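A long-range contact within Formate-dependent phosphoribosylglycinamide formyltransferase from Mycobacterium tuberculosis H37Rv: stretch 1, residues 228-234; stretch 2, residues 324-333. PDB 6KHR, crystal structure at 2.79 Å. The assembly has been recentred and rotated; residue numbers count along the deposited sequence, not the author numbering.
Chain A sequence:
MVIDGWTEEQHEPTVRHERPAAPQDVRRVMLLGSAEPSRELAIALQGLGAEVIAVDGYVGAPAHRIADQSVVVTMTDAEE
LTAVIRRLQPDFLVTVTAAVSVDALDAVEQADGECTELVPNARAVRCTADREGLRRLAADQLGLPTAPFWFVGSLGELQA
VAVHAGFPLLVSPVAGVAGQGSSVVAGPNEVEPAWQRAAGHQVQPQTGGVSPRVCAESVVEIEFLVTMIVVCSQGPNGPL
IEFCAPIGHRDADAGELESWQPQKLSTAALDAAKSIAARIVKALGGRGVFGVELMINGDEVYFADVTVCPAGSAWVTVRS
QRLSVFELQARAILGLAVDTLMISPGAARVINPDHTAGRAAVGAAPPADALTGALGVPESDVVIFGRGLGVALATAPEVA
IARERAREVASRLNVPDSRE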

# COMPACT_ATOMS: atom_id res chain seq x y z
N MET A 228 -8.57 -10.56 -15.29
CA MET A 228 -7.22 -10.47 -15.85
C MET A 228 -6.79 -9.02 -15.80
O MET A 228 -7.37 -8.17 -16.49
CB MET A 228 -7.17 -10.98 -17.29
CG MET A 228 -7.62 -12.40 -17.48
SD MET A 228 -6.35 -13.54 -16.92
CE MET A 228 -4.97 -12.85 -17.87
N ILE A 229 -5.82 -8.72 -14.95
CA ILE A 229 -5.27 -7.38 -14.86
C ILE A 229 -4.13 -7.29 -15.85
O ILE A 229 -3.16 -8.04 -15.72
CB ILE A 229 -4.75 -7.05 -13.45
CG1 ILE A 229 -5.87 -7.10 -12.42
CG2 ILE A 229 -4.10 -5.65 -13.48
CD1 ILE A 229 -6.83 -5.98 -12.54
N VAL A 230 -4.26 -6.38 -16.81
CA VAL A 230 -3.24 -6.15 -17.82
C VAL A 230 -2.65 -4.76 -17.60
O VAL A 230 -3.38 -3.79 -17.36
CB VAL A 230 -3.82 -6.28 -19.24
CG1 VAL A 230 -2.72 -6.09 -20.23
CG2 VAL A 230 -4.48 -7.63 -19.43
N VAL A 231 -1.33 -4.69 -17.65
CA VAL A 231 -0.57 -3.48 -17.38
C VAL A 231 0.20 -3.13 -18.63
O VAL A 231 0.95 -3.96 -19.15
CB VAL A 231 0.41 -3.67 -16.21
CG1 VAL A 231 1.21 -2.37 -15.96
CG2 VAL A 231 -0.30 -4.18 -14.95
N CYS A 232 0.04 -1.89 -19.10
CA CYS A 232 0.77 -1.38 -20.24
C CYS A 232 1.55 -0.16 -19.78
O CYS A 232 0.96 0.85 -19.38
CB CYS A 232 -0.18 -1.03 -21.37
SG CYS A 232 -1.17 -2.44 -21.81
N SER A 233 2.87 -0.25 -19.83
CA SER A 233 3.70 0.89 -19.51
C SER A 233 4.88 0.93 -20.46
O SER A 233 4.94 0.20 -21.45
CB SER A 233 4.16 0.86 -18.04
OG SER A 233 4.82 2.07 -17.72
N GLN A 234 5.81 1.82 -20.16
CA GLN A 234 7.10 1.83 -20.80
C GLN A 234 8.12 1.30 -19.79
O GLN A 234 8.00 1.56 -18.59
CB GLN A 234 7.47 3.24 -21.30
CG GLN A 234 7.47 3.40 -22.85
CD GLN A 234 6.08 3.52 -23.47
OE1 GLN A 234 5.61 2.61 -24.16
NE2 GLN A 234 5.42 4.66 -23.26
N SER A 324 0.96 -3.54 -5.90
CA SER A 324 -0.49 -3.59 -5.95
C SER A 324 -1.00 -2.94 -7.23
O SER A 324 -0.28 -2.21 -7.92
CB SER A 324 -1.09 -2.89 -4.73
OG SER A 324 -0.83 -1.50 -4.77
N VAL A 325 -2.27 -3.21 -7.53
CA VAL A 325 -2.86 -2.66 -8.75
C VAL A 325 -2.71 -1.15 -8.77
O VAL A 325 -2.61 -0.55 -9.84
CB VAL A 325 -4.34 -3.10 -8.87
CG1 VAL A 325 -5.17 -2.54 -7.70
CG2 VAL A 325 -4.92 -2.68 -10.23
N PHE A 326 -2.66 -0.52 -7.58
CA PHE A 326 -2.46 0.92 -7.45
C PHE A 326 -1.01 1.33 -7.68
O PHE A 326 -0.75 2.37 -8.29
CB PHE A 326 -2.91 1.38 -6.07
CG PHE A 326 -4.27 0.92 -5.72
CD1 PHE A 326 -5.34 1.22 -6.54
CD2 PHE A 326 -4.49 0.21 -4.56
CE1 PHE A 326 -6.61 0.80 -6.22
CE2 PHE A 326 -5.77 -0.22 -4.22
CZ PHE A 326 -6.82 0.08 -5.05
N GLU A 327 -0.05 0.55 -7.17
CA GLU A 327 1.33 0.84 -7.50
C GLU A 327 1.59 0.61 -8.98
O GLU A 327 2.30 1.38 -9.63
CB GLU A 327 2.27 0.01 -6.61
CG GLU A 327 2.04 0.29 -5.10
CD GLU A 327 2.80 -0.64 -4.12
OE1 GLU A 327 2.78 -1.89 -4.29
OE2 GLU A 327 3.39 -0.11 -3.16
N LEU A 328 0.96 -0.42 -9.57
CA LEU A 328 1.13 -0.61 -11.01
C LEU A 328 0.55 0.57 -11.79
O LEU A 328 1.18 1.07 -12.74
CB LEU A 328 0.49 -1.92 -11.45
CG LEU A 328 1.06 -3.23 -10.88
CD1 LEU A 328 0.12 -4.38 -11.22
CD2 LEU A 328 2.48 -3.52 -11.41
N GLN A 329 -0.64 1.05 -11.42
CA GLN A 329 -1.18 2.16 -12.19
C GLN A 329 -0.48 3.48 -11.90
O GLN A 329 -0.43 4.34 -12.78
CB GLN A 329 -2.69 2.28 -12.00
CG GLN A 329 -3.15 2.33 -10.59
CD GLN A 329 -4.66 2.33 -10.48
OE1 GLN A 329 -5.21 2.50 -9.39
NE2 GLN A 329 -5.34 2.15 -11.61
N ALA A 330 0.12 3.64 -10.72
CA ALA A 330 1.00 4.79 -10.56
C ALA A 330 2.18 4.70 -11.52
O ALA A 330 2.52 5.68 -12.19
CB ALA A 330 1.46 4.92 -9.11
N ARG A 331 2.81 3.52 -11.62
CA ARG A 331 3.96 3.40 -12.52
C ARG A 331 3.56 3.52 -13.99
O ARG A 331 4.28 4.14 -14.78
CB ARG A 331 4.71 2.09 -12.27
CG ARG A 331 5.30 2.02 -10.89
CD ARG A 331 6.27 0.84 -10.75
NE ARG A 331 6.80 0.71 -9.40
CZ ARG A 331 7.89 0.02 -9.08
NH1 ARG A 331 8.59 -0.61 -10.02
NH2 ARG A 331 8.29 -0.03 -7.82
N ALA A 332 2.39 2.97 -14.36
CA ALA A 332 1.92 3.03 -15.76
C ALA A 332 1.62 4.47 -16.19
O ALA A 332 1.98 4.88 -17.29
CB ALA A 332 0.68 2.16 -15.95
N ILE A 333 0.92 5.23 -15.34
CA ILE A 333 0.63 6.63 -15.62
C ILE A 333 1.91 7.37 -15.95
O ILE A 333 1.97 8.17 -16.89
CB ILE A 333 -0.08 7.28 -14.42
CG1 ILE A 333 -1.53 6.83 -14.33
CG2 ILE A 333 0.02 8.80 -14.48
CD1 ILE A 333 -2.10 7.12 -13.01

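Strand 228-234 and helix 325-333 run in roughly the same direction, 35° apart, and no hydrogen bond joins them: packing alone makes the contact, burying 264 Å² in all. The alternation of the strand sets the first rule. Ile 229, Val 231 and Ser 233 point CA-to-CB toward the helix, while Cys 232 points away.

The strand side chains shrink as the backbones converge, and the pair at the closest CA approach, Ser 233 and Ala 332, is small on both sides. At Ile 229 and Val 325 the CA atoms are 8.1 Å apart, and long or branched side chains span the gap. Ile 229, with chi1 and chi2 both m, brings CD1 to 4.5 Å from CG2 of Val 325, a loose apolar contact at the first turn of the helix. Val 325 points CA-to-CB sideways to the strand, and its chi1, p, leaves CG2 as the atom that meets Ile 229 CD1. Val 231, in the t rotamer, places CG2 3.8 Å from CD1 of Leu 328. That leucine points toward the strand and adopts m, t, a pairing common for leucine in helices, which carries its branched end to the valine methyl.

At the other end, the CA atoms of Ser 233 and Ala 332 stand only 4.7 Å apart. The CB of Ala 332 lies 3.7 Å from Cys 232 O, so a strand residue whose CA-to-CB bond points away still contributes through its backbone. Ser 233, chi1 t, sets OG 3.6 Å from Ala 332 CA; OG is hydrogen-bonded elsewhere in the structure, so its buried hydroxyl is not left unpaired. Arg 331 starts sideways and its extended chain leads away, its NH1 and NH2 hydrogen-bonded elsewhere in the structure.

The helix start is fixed locally. Ser 324, chi1 p, caps it by accepting from Glu 327 N at OG (3.3 Å), while Ser 324 N donates to Glu 327 OE1 (2.9 Å), a reciprocal capping box.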